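Putative lipoprotein YcdA (Bacillus subtilis subsp. subtilis str. 168, PDB 4R4G) is of unknown function but is probably a lipid-anchored cell-membrane protein, with an Ig-like N-terminal domain joined by a kinked helix to an alpha-beta C-terminal domain. Local coordinates at residues D13-K18 and L110-E115; K18-S23 and K42-V47; A46-G51 and D91-G96; L55-M60 and S86-D91. All blocks are in the same frame, centred on the assembly; numbering follows the deposited sequence. Where two conformers were deposited one is given.

Contact 1 of 4, residues D13-K18 and L110-E115; sequences DIAQVK and LNYTPE
Ala15, Val17 and Tyr112 meet in the interior of the Ig-like beta sandwich, where the start of strand 16-25 in one sheet faces the end of strand 107-112 in the other; Ile14, partly exposed, and Pro114 continue the contact at the end of the sandwich. No hydrogen bond joins the two segments; apolar side chains do the work. Tyr112 has its CG anti to the backbone N (chi1 170°), and its ring extends from there toward the opposing strand. Val17 CG2 lies 3.2 Å from Tyr112 CD2 and approaches the ring obliquely. Ala15 CB sits at the ring edge, near its plane, 3.8 Å from Tyr112 CE2; a residue this small suits a place next to so large a ring. Farther along, Ile14 and Pro114 cross at about a right angle, with Ile14 CD1 3.5 Å from Pro114 CG. The backbone N of Pro114, which carries no hydrogen, lies 3.7 Å above the plane of the Tyr112 ring, toward its rim. Phe62, Leu55 and Val57 also touch the tyrosine. An alanine in place of Tyr112 would probably open a gap between the sheets, since Ala15 CB and Val17 CG2 would lose the ring atoms they touch. With no polar bonds across it, the contact depends on shape and on the exclusion of water, as expected between the layers of a sandwich.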
loop_
_atom_site.group_PDB
_atom_site.type_symbol
_atom_site.label_atom_id
_atom_site.label_comp_id
_atom_site.label_asym_id
_atom_site.label_seq_id
_atom_site.Cartn_x
_atom_site.Cartn_y
_atom_site.Cartn_z
ATOM N N ASP A 13 -42.046 -14.558 0.379
ATOM C CA ASP A 13 -42.706 -15.507 -0.510
ATOM C C ASP A 13 -42.242 -15.345 -1.977
ATOM O O ASP A 13 -42.391 -16.293 -2.760
ATOM C CB ASP A 13 -44.253 -15.384 -0.395
ATOM C CG ASP A 13 -44.862 -13.985 -0.541
ATOM O OD1 ASP A 13 -44.171 -12.980 -0.183
ATOM O OD2 ASP A 13 -46.047 -13.893 -0.944
ATOM N N ILE A 14 -41.648 -14.172 -2.333
ATOM C CA ILE A 14 -41.241 -13.903 -3.714
ATOM C C ILE A 14 -39.718 -14.004 -3.952
ATOM O O ILE A 14 -39.332 -14.267 -5.091
ATOM C CB ILE A 14 -41.819 -12.577 -4.269
ATOM C CG1 ILE A 14 -41.128 -11.340 -3.727
ATOM C CG2 ILE A 14 -43.352 -12.505 -4.133
ATOM C CD1 ILE A 14 -41.323 -10.230 -4.626
ATOM N N ALA A 15 -38.863 -13.843 -2.920
ATOM C CA ALA A 15 -37.409 -13.982 -3.095
ATOM C C ALA A 15 -36.713 -14.488 -1.832
ATOM O O ALA A 15 -37.232 -14.311 -0.731
ATOM C CB ALA A 15 -36.793 -12.661 -3.526
ATOM N N GLN A 16 -35.541 -15.130 -2.000
ATOM C CA GLN A 16 -34.719 -15.619 -0.895
ATOM C C GLN A 16 -33.323 -15.023 -1.016
ATOM O O GLN A 16 -32.669 -15.181 -2.051
ATOM C CB GLN A 16 -34.663 -17.159 -0.832
ATOM C CG GLN A 16 -33.839 -17.681 0.362
ATOM C CD GLN A 16 -33.351 -19.103 0.231
ATOM O OE1 GLN A 16 -33.732 -19.985 1.014
ATOM N NE2 GLN A 16 -32.459 -19.348 -0.726
ATOM N N VAL A 17 -32.866 -14.335 0.040
ATOM C CA VAL A 17 -31.556 -13.701 0.018
ATOM C C VAL A 17 -30.643 -14.391 1.017
ATOM O O VAL A 17 -31.033 -14.638 2.156
ATOM C CB VAL A 17 -31.654 -12.175 0.274
ATOM C CG1 VAL A 17 -30.302 -11.489 0.120
ATOM C CG2 VAL A 17 -32.677 -11.537 -0.650
ATOM N N LYS A 18 -29.432 -14.702 0.570
ATOM C CA LYS A 18 -28.400 -15.327 1.375
ATOM C C LYS A 18 -27.177 -14.456 1.331
ATOM O O LYS A 18 -26.751 -14.071 0.242
ATOM C CB LYS A 18 -28.062 -16.747 0.855
ATOM C CG LYS A 18 -29.273 -17.614 0.471
ATOM C CD LYS A 18 -28.892 -19.070 0.174
ATOM C CE LYS A 18 -29.207 -19.474 -1.246
ATOM N NZ LYS A 18 -29.727 -20.864 -1.320
ATOM N N LEU A 110 -28.450 -4.443 6.200
ATOM C CA LEU A 110 -28.624 -4.593 4.771
ATOM C C LEU A 110 -30.081 -4.880 4.513
ATOM O O LEU A 110 -30.623 -5.804 5.121
ATOM C CB LEU A 110 -27.728 -5.719 4.221
ATOM C CG LEU A 110 -27.783 -5.975 2.710
ATOM C CD1 LEU A 110 -26.983 -4.957 1.961
ATOM C CD2 LEU A 110 -27.241 -7.341 2.377
ATOM N N ASN A 111 -30.725 -4.072 3.640
ATOM C CA ASN A 111 -32.133 -4.279 3.272
ATOM C C ASN A 111 -32.215 -4.588 1.801
ATOM O O ASN A 111 -31.485 -4.002 1.007
ATOM C CB ASN A 111 -33.052 -3.087 3.625
ATOM C CG ASN A 111 -34.544 -3.338 3.334
ATOM O OD1 ASN A 111 -35.224 -4.128 4.016
ATOM N ND2 ASN A 111 -35.085 -2.700 2.293
ATOM N N TYR A 112 -33.082 -5.563 1.440
ATOM C CA TYR A 112 -33.343 -5.998 0.067
ATOM C C TYR A 112 -34.808 -5.830 -0.219
ATOM O O TYR A 112 -35.628 -6.383 0.516
ATOM C CB TYR A 112 -32.912 -7.442 -0.208
ATOM C CG TYR A 112 -33.410 -7.958 -1.549
ATOM C CD1 TYR A 112 -32.947 -7.413 -2.747
ATOM C CD2 TYR A 112 -34.376 -8.956 -1.619
ATOM C CE1 TYR A 112 -33.387 -7.898 -3.981
ATOM C CE2 TYR A 112 -34.851 -9.423 -2.848
ATOM C CZ TYR A 112 -34.353 -8.894 -4.027
ATOM O OH TYR A 112 -34.841 -9.344 -5.239
ATOM N N THR A 113 -35.140 -5.060 -1.281
ATOM C CA THR A 113 -36.512 -4.831 -1.724
ATOM C C THR A 113 -36.593 -5.351 -3.160
ATOM O O THR A 113 -36.056 -4.728 -4.088
ATOM C CB THR A 113 -36.969 -3.365 -1.527
ATOM O OG1 THR A 113 -37.031 -3.082 -0.124
ATOM C CG2 THR A 113 -38.346 -3.088 -2.137
ATOM N N PRO A 114 -37.249 -6.522 -3.331
ATOM C CA PRO A 114 -37.373 -7.123 -4.678
ATOM C C PRO A 114 -38.157 -6.252 -5.652
ATOM O O PRO A 114 -39.052 -5.515 -5.237
ATOM C CB PRO A 114 -38.096 -8.447 -4.419
ATOM C CG PRO A 114 -38.793 -8.251 -3.124
ATOM C CD PRO A 114 -37.905 -7.362 -2.310
ATOM N N GLU A 115 -37.764 -6.308 -6.946
ATOM C CA GLU A 115 -38.368 -5.531 -8.032
ATOM C C GLU A 115 -39.669 -6.214 -8.415
ATOM O O GLU A 115 -39.745 -6.988 -9.378
ATOM C CB GLU A 115 -37.404 -5.373 -9.214
ATOM C CG GLU A 115 -36.167 -4.564 -8.881
ATOM C CD GLU A 115 -35.264 -4.119 -10.019
ATOM O OE1 GLU A 115 -35.595 -4.393 -11.195
ATOM O OE2 GLU A 115 -34.231 -3.468 -9.735
#

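Contact 2 of 4, residues K18-S23 and K42-V47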
loop_
_atom_site.group_PDB
_atom_site.type_symbol
_atom_site.label_atom_id
_atom_site.label_comp_id
_atom_site.label_asym_id
_atom_site.label_seq_id
_atom_site.Cartn_x
_atom_site.Cartn_y
_atom_site.Cartn_z
ATOM N N LYS A 18 -29.432 -14.702 0.570
ATOM C CA LYS A 18 -28.400 -15.327 1.375
ATOM C C LYS A 18 -27.177 -14.456 1.331
ATOM O O LYS A 18 -26.751 -14.071 0.242
ATOM C CB LYS A 18 -28.062 -16.747 0.855
ATOM C CG LYS A 18 -29.273 -17.614 0.471
ATOM C CD LYS A 18 -28.892 -19.070 0.174
ATOM C CE LYS A 18 -29.207 -19.474 -1.246
ATOM N NZ LYS A 18 -29.727 -20.864 -1.320
ATOM N N ILE A 19 -26.604 -14.137 2.493
ATOM C CA ILE A 19 -25.374 -13.370 2.551
ATOM C C ILE A 19 -24.222 -14.370 2.634
ATOM O O ILE A 19 -23.999 -14.981 3.686
ATOM C CB ILE A 19 -25.367 -12.362 3.709
ATOM C CG1 ILE A 19 -26.538 -11.392 3.588
ATOM C CG2 ILE A 19 -24.025 -11.651 3.756
ATOM C CD1 ILE A 19 -26.587 -10.414 4.618
ATOM N N LYS A 20 -23.512 -14.552 1.520
ATOM C CA LYS A 20 -22.434 -15.523 1.409
ATOM C C LYS A 20 -21.142 -15.051 2.087
ATOM O O LYS A 20 -20.466 -15.886 2.688
ATOM C CB LYS A 20 -22.191 -15.913 -0.060
ATOM C CG LYS A 20 -23.421 -16.545 -0.714
ATOM C CD LYS A 20 -23.055 -17.549 -1.810
ATOM C CE LYS A 20 -24.196 -18.513 -2.089
ATOM N NZ LYS A 20 -23.938 -19.399 -3.256
ATOM N N ASP A 21 -20.789 -13.748 2.022
ATOM C CA ASP A 21 -19.550 -13.231 2.645
ATOM C C ASP A 21 -19.650 -11.729 2.991
ATOM O O ASP A 21 -20.417 -11.015 2.344
ATOM C CB ASP A 21 -18.355 -13.469 1.701
ATOM C CG ASP A 21 -17.002 -13.231 2.339
ATOM O OD1 ASP A 21 -16.583 -14.070 3.163
ATOM O OD2 ASP A 21 -16.373 -12.186 2.034
ATOM N N VAL A 22 -18.886 -11.253 4.013
ATOM C CA VAL A 22 -18.833 -9.846 4.454
ATOM C C VAL A 22 -17.387 -9.495 4.804
ATOM O O VAL A 22 -16.806 -10.075 5.728
ATOM C CB VAL A 22 -19.791 -9.492 5.629
ATOM C CG1 VAL A 22 -19.593 -8.056 6.093
ATOM C CG2 VAL A 22 -21.255 -9.714 5.256
ATOM N N SER A 23 -16.816 -8.521 4.096
ATOM C CA SER A 23 -15.452 -8.098 4.358
ATOM C C SER A 23 -15.281 -6.614 4.142
ATOM O O SER A 23 -16.086 -5.983 3.457
ATOM C CB SER A 23 -14.484 -8.858 3.458
ATOM O OG SER A 23 -14.706 -8.562 2.092
ATOM N N LYS A 42 -17.815 -4.986 1.553
ATOM C CA LYS A 42 -18.088 -5.890 0.426
ATOM C C LYS A 42 -18.943 -7.027 0.952
ATOM O O LYS A 42 -18.479 -7.838 1.761
ATOM C CB LYS A 42 -16.772 -6.387 -0.221
ATOM C CG LYS A 42 -16.920 -7.240 -1.480
ATOM C CD LYS A 42 -15.557 -7.541 -2.072
ATOM C CE LYS A 42 -15.527 -8.764 -2.950
ATOM N NZ LYS A 42 -14.308 -8.791 -3.813
ATOM N N VAL A 43 -20.212 -7.041 0.538
ATOM C CA VAL A 43 -21.216 -8.033 0.933
ATOM C C VAL A 43 -21.547 -8.890 -0.302
ATOM O O VAL A 43 -22.117 -8.372 -1.260
ATOM C CB VAL A 43 -22.484 -7.372 1.554
ATOM C CG1 VAL A 43 -23.423 -8.410 2.156
ATOM C CG2 VAL A 43 -22.114 -6.323 2.599
ATOM N N ASN A 44 -21.131 -10.177 -0.302
ATOM C CA ASN A 44 -21.440 -11.103 -1.394
ATOM C C ASN A 44 -22.771 -11.723 -1.063
ATOM O O ASN A 44 -22.926 -12.277 0.024
ATOM C CB ASN A 44 -20.344 -12.178 -1.614
ATOM C CG ASN A 44 -20.603 -13.049 -2.832
ATOM O OD1 ASN A 44 -21.339 -14.048 -2.795
ATOM N ND2 ASN A 44 -20.054 -12.652 -3.958
ATOM N N VAL A 45 -23.749 -11.551 -1.952
ATOM C CA VAL A 45 -25.103 -12.034 -1.752
ATOM C C VAL A 45 -25.483 -12.982 -2.876
ATOM O O VAL A 45 -24.839 -12.992 -3.925
ATOM C CB VAL A 45 -26.154 -10.876 -1.625
ATOM C CG1 VAL A 45 -25.877 -9.985 -0.414
ATOM C CG2 VAL A 45 -26.262 -10.052 -2.913
ATOM N N ALA A 46 -26.568 -13.736 -2.652
ATOM C CA ALA A 46 -27.209 -14.649 -3.583
ATOM C C ALA A 46 -28.685 -14.450 -3.460
ATOM O O ALA A 46 -29.196 -14.417 -2.338
ATOM C CB ALA A 46 -26.833 -16.080 -3.266
ATOM N N VAL A 47 -29.370 -14.231 -4.590
ATOM C CA VAL A 47 -30.815 -14.001 -4.575
ATOM C C VAL A 47 -31.500 -15.104 -5.387
ATOM O O VAL A 47 -31.316 -15.176 -6.600
ATOM C CB VAL A 47 -31.228 -12.570 -5.047
ATOM C CG1 VAL A 47 -32.725 -12.322 -4.827
ATOM C CG2 VAL A 47 -30.413 -11.500 -4.334
HETATM O O HOH W 1 -16.799 -9.966 0.315
#
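Val43 holds its CG1 anti to the backbone N (chi1 -171°), and from there this one methyl meets two residues of the neighbouring strand: Ile19 CG2 is 3.7 Å from Val43 CG1, and Val22 CG2 is 4.0 Å from it. Ile19 crosses Val43 obliquely, whereas Val22 lies beside it and points the same way. Branched apolar residues suit this face of the sheet, which turns toward Leu110, Phe127 and Ile129. The other face is polar. Lys20 extends its chain beyond CG across Asn44, with Lys20 CB 3.4 Å from Asn44 OD1, and then passes Ala46, where Lys20 CE comes to 3.8 Å from Ala46 CB. The small alanine suits the long methylene chain, whose NZ ends in a salt bridge with Glu95, while Asn44 ND2 bonds to Asn97 OD1. Near the far end one water links Asp21, Ser23 and Lys42: it donates to Asp21 OD2 at 2.8 Å and to the Lys42 O, and accepts from Ser23 OG. Regular antiparallel bonds pair Lys18 with Ala46 and Ser23 with Lys42. Between them Lys20 takes up a nearly helical backbone (phi -77°, psi -37°), and the register slips by one residue. Asn44 O consequently accepts twice from the same face of its plane, from Lys20 N at 2.8 Å and from Asp21 N at 3.3 Å. Two residues facing one in this manner form a classic beta bulge, here set in an antiparallel strand pair of the Ig-like sandwich.

Contact 3 of 4, residues A46-G51 and D91-G96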
loop_
_atom_site.group_PDB
_atom_site.type_symbol
_atom_site.label_atom_id
_atom_site.label_comp_id
_atom_site.label_asym_id
_atom_site.label_seq_id
_atom_site.Cartn_x
_atom_site.Cartn_y
_atom_site.Cartn_z
ATOM N N ALA A 46 -26.568 -13.736 -2.652
ATOM C CA ALA A 46 -27.209 -14.649 -3.583
ATOM C C ALA A 46 -28.685 -14.450 -3.460
ATOM O O ALA A 46 -29.196 -14.417 -2.338
ATOM C CB ALA A 46 -26.833 -16.080 -3.266
ATOM N N VAL A 47 -29.370 -14.231 -4.590
ATOM C CA VAL A 47 -30.815 -14.001 -4.575
ATOM C C VAL A 47 -31.500 -15.104 -5.387
ATOM O O VAL A 47 -31.316 -15.176 -6.600
ATOM C CB VAL A 47 -31.228 -12.570 -5.047
ATOM C CG1 VAL A 47 -32.725 -12.322 -4.827
ATOM C CG2 VAL A 47 -30.413 -11.500 -4.334
ATOM N N LYS A 48 -32.269 -15.969 -4.700
ATOM C CA LYS A 48 -33.053 -17.067 -5.296
ATOM C C LYS A 48 -34.494 -16.605 -5.511
ATOM O O LYS A 48 -35.090 -16.044 -4.585
ATOM C CB LYS A 48 -33.007 -18.321 -4.387
ATOM C CG LYS A 48 -33.628 -19.580 -4.998
ATOM C CD LYS A 48 -32.879 -20.872 -4.623
ATOM C CE LYS A 48 -33.526 -22.086 -5.257
ATOM N NZ LYS A 48 -32.673 -23.299 -5.172
ATOM N N ASN A 49 -35.049 -16.805 -6.722
ATOM C CA ASN A 49 -36.441 -16.426 -7.000
ATOM C C ASN A 49 -37.337 -17.541 -6.457
ATOM O O ASN A 49 -37.412 -18.607 -7.068
ATOM C CB ASN A 49 -36.674 -16.168 -8.508
ATOM C CG ASN A 49 -38.082 -15.752 -8.923
ATOM O OD1 ASN A 49 -39.033 -15.698 -8.131
ATOM N ND2 ASN A 49 -38.251 -15.456 -10.202
ATOM N N THR A 50 -37.980 -17.319 -5.286
ATOM C CA THR A 50 -38.853 -18.330 -4.671
ATOM C C THR A 50 -40.290 -18.255 -5.224
ATOM O O THR A 50 -41.102 -19.134 -4.922
ATOM C CB THR A 50 -38.847 -18.251 -3.128
ATOM O OG1 THR A 50 -39.149 -16.930 -2.688
ATOM C CG2 THR A 50 -37.552 -18.751 -2.516
ATOM N N GLY A 51 -40.573 -17.230 -6.033
ATOM C CA GLY A 51 -41.884 -17.010 -6.639
ATOM C C GLY A 51 -42.128 -17.780 -7.926
ATOM O O GLY A 51 -41.448 -18.775 -8.219
ATOM N N ASP A 91 -37.046 -20.407 -9.143
ATOM C CA ASP A 91 -35.971 -21.209 -8.544
ATOM C C ASP A 91 -34.578 -20.891 -9.151
ATOM O O ASP A 91 -33.578 -21.523 -8.772
ATOM C CB ASP A 91 -36.309 -22.713 -8.584
ATOM C CG ASP A 91 -37.539 -23.087 -7.754
ATOM O OD1 ASP A 91 -38.490 -22.263 -7.682
ATOM O OD2 ASP A 91 -37.563 -24.206 -7.203
ATOM N N LYS A 92 -34.485 -19.847 -10.015
ATOM C CA LYS A 92 -33.193 -19.403 -10.582
ATOM C C LYS A 92 -32.471 -18.466 -9.590
ATOM O O LYS A 92 -33.136 -17.745 -8.846
ATOM C CB LYS A 92 -33.384 -18.693 -11.933
ATOM C CG LYS A 92 -33.373 -19.608 -13.161
ATOM C CD LYS A 92 -33.664 -18.846 -14.476
ATOM C CE LYS A 92 -32.554 -17.917 -14.944
ATOM N NZ LYS A 92 -32.994 -17.034 -16.060
ATOM N N SER A 93 -31.128 -18.454 -9.586
ATOM C CA SER A 93 -30.401 -17.597 -8.651
ATOM C C SER A 93 -29.294 -16.778 -9.287
ATOM O O SER A 93 -28.534 -17.265 -10.125
ATOM C CB SER A 93 -29.800 -18.415 -7.511
ATOM O OG SER A 93 -30.789 -19.174 -6.838
ATOM N N VAL A 94 -29.181 -15.528 -8.828
ATOM C CA VAL A 94 -28.119 -14.607 -9.213
ATOM C C VAL A 94 -27.228 -14.457 -7.987
ATOM O O VAL A 94 -27.710 -14.566 -6.862
ATOM C CB VAL A 94 -28.662 -13.258 -9.765
ATOM C CG1 VAL A 94 -29.343 -12.424 -8.684
ATOM C CG2 VAL A 94 -27.568 -12.460 -10.464
ATOM N N GLU A 95 -25.944 -14.263 -8.196
ATOM C CA GLU A 95 -24.989 -14.103 -7.107
ATOM C C GLU A 95 -23.998 -12.980 -7.490
ATOM O O GLU A 95 -23.673 -12.804 -8.669
ATOM C CB GLU A 95 -24.294 -15.456 -6.821
ATOM C CG GLU A 95 -23.577 -15.564 -5.478
ATOM C CD GLU A 95 -22.670 -16.771 -5.275
ATOM O OE1 GLU A 95 -23.147 -17.916 -5.461
ATOM O OE2 GLU A 95 -21.503 -16.569 -4.860
ATOM N N GLY A 96 -23.575 -12.196 -6.511
ATOM C CA GLY A 96 -22.659 -11.091 -6.762
ATOM C C GLY A 96 -22.379 -10.267 -5.529
ATOM O O GLY A 96 -22.974 -10.498 -4.471
#
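Val47 and Val94 form a hydrogen-bonded antiparallel pair between segments running at 170° to each other, with Val47 N 2.8 Å from Val94 O and Val94 N 3.1 Å from Val47 O. The ladder goes on beyond the regular strands: Asn49 N bonds to Lys92 O at 3.0 Å, and Asp91 N to Asn49 O at 2.8 Å. Asp91 itself has a positive phi (61°), a left-handed turn conformation that aspartate tolerates better than most residues. Val47 CB and Val94 CG1 pack on the face turned to Val57. On the opposite face the methylenes of Lys48 line up on the hydroxyl of Ser93, with Lys48 CG 3.4 Å from Ser93 OG, and the chain then leads on to bring Lys48 CE 3.6 Å from Asp91 O. Glu95 CG lies against Ala46 CB at 4.0 Å. Asn49 sits buried, and its ND2 bonds to both Ile88 O and Asp53 O, while its OD1 accepts weakly from Gly51 N. An alanine in place of Lys48 would probably uncover part of Ser93 OG and Asp91 O, losing the CG and CD beside the first and the CE beside the second. Backbone bonds thus supply the join itself; the flexible lysine suits a partly exposed face of the sheet, where its apolar length covers polar atoms, and asparagine suits a buried site where both ends of an amide find partners.

Contact 4 of 4, residues L55-M60 and S86-D91; sequences LNVDSM and STINAD
Asn56 and Thr87 lie side by side and point the same way, as expected of a non-hydrogen-bonded antiparallel pair. Asn56 places CG anti to the carbonyl carbon (chi1 -57°), and its OD1 lies beside Thr87, whose OG1 donates to Asn56 OD1 at 2.8 Å. The donor is tilted only 16° from the amide plane. Thr87 CG2 also borders that oxygen, at 3.4 Å from Asn56 OD1. Small polar residues able to bond to one another suit this exposed face.

The other face is mostly apolar, Ser86 being the exception. Val57 and Ile88 cross obliquely, and Val57 CG2 lies 4.0 Å from Ile88 CD1. In Ile88, CG1 stands between the backbone N and the carbonyl carbon (chi1 47°), close to the neighbouring strand at 3.3 Å from Leu55 O, and Leu55 CB adds a looser contact with it. Beta-branched valine and isoleucine fit an extended backbone and fill this buried side. Main-chain bonds run in both directions between Leu55 and Ile88 and between Val57 and Ser86. Just past the strand, Asp58 OD1 accepts at 2.9 Å from the backbone N of Met60, a selenomethionine, closing an Asx turn as the chain enters the 3-10 segment.

Strands 55-57 and 86-88 make a small two-stranded sheet of their own whose inner face packs on the sandwich core. Leu55 and Val57 rest on Tyr112 of strand 107-112, Val57 and Ser86 touch Val94 of strand 93-102, and Asn56 reaches Glu115 beyond the end of strand 107-112.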
loop_
_atom_site.group_PDB
_atom_site.type_symbol
_atom_site.label_atom_id
_atom_site.label_comp_id
_atom_site.label_asym_id
_atom_site.label_seq_id
_atom_site.Cartn_x
_atom_site.Cartn_y
_atom_site.Cartn_z
ATOM N N LEU A 55 -38.101 -12.485 -12.014
ATOM C CA LEU A 55 -37.715 -11.409 -11.102
ATOM C C LEU A 55 -36.443 -10.696 -11.532
ATOM O O LEU A 55 -35.390 -11.330 -11.622
ATOM C CB LEU A 55 -37.495 -12.047 -9.710
ATOM C CG LEU A 55 -37.070 -11.147 -8.542
ATOM C CD1 LEU A 55 -38.178 -10.167 -8.155
ATOM C CD2 LEU A 55 -36.643 -11.985 -7.353
ATOM N N ASN A 56 -36.517 -9.365 -11.730
ATOM C CA ASN A 56 -35.319 -8.576 -12.044
ATOM C C ASN A 56 -34.563 -8.303 -10.755
ATOM O O ASN A 56 -35.190 -7.910 -9.775
ATOM C CB ASN A 56 -35.661 -7.253 -12.725
ATOM C CG ASN A 56 -36.465 -7.342 -13.992
ATOM O OD1 ASN A 56 -35.990 -7.813 -15.030
ATOM N ND2 ASN A 56 -37.659 -6.770 -13.961
ATOM N N VAL A 57 -33.227 -8.529 -10.734
ATOM C CA VAL A 57 -32.420 -8.291 -9.539
ATOM C C VAL A 57 -31.274 -7.345 -9.907
ATOM O O VAL A 57 -30.527 -7.617 -10.853
ATOM C CB VAL A 57 -31.931 -9.591 -8.837
ATOM C CG1 VAL A 57 -31.024 -9.277 -7.643
ATOM C CG2 VAL A 57 -33.115 -10.456 -8.392
ATOM N N ASP A 58 -31.170 -6.217 -9.168
ATOM C CA ASP A 58 -30.168 -5.169 -9.368
ATOM C C ASP A 58 -29.519 -4.787 -8.042
ATOM O O ASP A 58 -30.094 -5.029 -6.973
ATOM C CB ASP A 58 -30.823 -3.924 -10.015
ATOM C CG ASP A 58 -29.860 -2.901 -10.594
ATOM O OD1 ASP A 58 -29.280 -2.125 -9.815
ATOM O OD2 ASP A 58 -29.690 -2.877 -11.829
ATOM N N SER A 59 -28.313 -4.185 -8.127
ATOM C CA SER A 59 -27.551 -3.666 -6.990
ATOM C C SER A 59 -28.408 -2.643 -6.220
ATOM O O SER A 59 -28.411 -2.635 -4.990
ATOM C CB SER A 59 -26.256 -3.020 -7.478
ATOM O OG SER A 59 -25.914 -3.480 -8.777
HETATM N N MSE A 60 -29.163 -1.783 -6.983
HETATM C CA MSE A 60 -30.071 -0.726 -6.511
HETATM C C MSE A 60 -31.180 -1.239 -5.589
HETATM O O MSE A 60 -31.872 -0.443 -4.967
HETATM C CB MSE A 60 -30.733 -0.021 -7.704
HETATM C CG MSE A 60 -29.942 1.160 -8.240
HETATM SE SE MSE A 60 -30.842 1.973 -9.770
HETATM C CE MSE A 60 -29.690 3.568 -9.936
ATOM N N SER A 86 -29.850 -8.234 -13.766
ATOM C CA SER A 86 -30.275 -9.390 -14.522
ATOM C C SER A 86 -31.715 -9.720 -14.200
ATOM O O SER A 86 -32.349 -9.003 -13.428
ATOM C CB SER A 86 -29.362 -10.571 -14.209
ATOM O OG SER A 86 -29.321 -10.828 -12.817
ATOM N N THR A 87 -32.246 -10.775 -14.841
ATOM C CA THR A 87 -33.597 -11.295 -14.632
ATOM C C THR A 87 -33.464 -12.791 -14.341
ATOM O O THR A 87 -32.669 -13.475 -14.992
ATOM C CB THR A 87 -34.504 -10.981 -15.826
ATOM O OG1 THR A 87 -34.277 -9.638 -16.258
ATOM C CG2 THR A 87 -35.970 -11.166 -15.503
ATOM N N ILE A 88 -34.182 -13.276 -13.320
ATOM C CA ILE A 88 -34.139 -14.678 -12.904
ATOM C C ILE A 88 -35.564 -15.235 -12.787
ATOM O O ILE A 88 -36.423 -14.643 -12.125
ATOM C CB ILE A 88 -33.299 -14.920 -11.608
ATOM C CG1 ILE A 88 -33.633 -13.922 -10.475
ATOM C CG2 ILE A 88 -31.809 -14.945 -11.928
ATOM C CD1 ILE A 88 -33.351 -14.412 -9.093
ATOM N N ASN A 89 -35.811 -16.370 -13.460
ATOM C CA ASN A 89 -37.116 -17.045 -13.467
ATOM C C ASN A 89 -37.234 -17.933 -12.202
ATOM O O ASN A 89 -36.264 -17.998 -11.434
ATOM C CB ASN A 89 -37.292 -17.833 -14.767
ATOM C CG ASN A 89 -36.900 -17.042 -15.998
ATOM O OD1 ASN A 89 -35.722 -16.926 -16.340
ATOM N ND2 ASN A 89 -37.866 -16.432 -16.659
ATOM N N ALA A 90 -38.410 -18.571 -11.948
ATOM C CA ALA A 90 -38.629 -19.386 -10.740
ATOM C C ALA A 90 -37.467 -20.360 -10.446
ATOM O O ALA A 90 -36.948 -20.994 -11.368
ATOM C CB ALA A 90 -39.934 -20.145 -10.842
ATOM N N ASP A 91 -37.046 -20.407 -9.143
ATOM C CA ASP A 91 -35.971 -21.209 -8.544
ATOM C C ASP A 91 -34.578 -20.891 -9.151
ATOM O O ASP A 91 -33.578 -21.523 -8.772
ATOM C CB ASP A 91 -36.309 -22.713 -8.584
ATOM C CG ASP A 91 -37.539 -23.087 -7.754
ATOM O OD1 ASP A 91 -38.490 -22.263 -7.682
ATOM O OD2 ASP A 91 -37.563 -24.206 -7.203
#

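Overall arrangement
All four contacts belong to the Ig-like domain, far from the centre of the elongated chain. Contact 1 is the buried one and runs between sheets, by apolar packing alone. Contacts 2 and 3 lie within one sheet and share strand 39-48, bonded along one edge to 16-25 and along the other to 93-102; both have an inner apolar face and an outer polar one, and Lys20 of contact 2 ties them together through Glu95. Contact 4 is a separate pair, its centre about 7 Å from that of contact 3. Tyr112 touches Val47 and Val57, and Leu110 packs on Ile19 and Val43, so one core underlies all four, while lysine, carboxylate, serine and threonine groups lie mainly on outer faces.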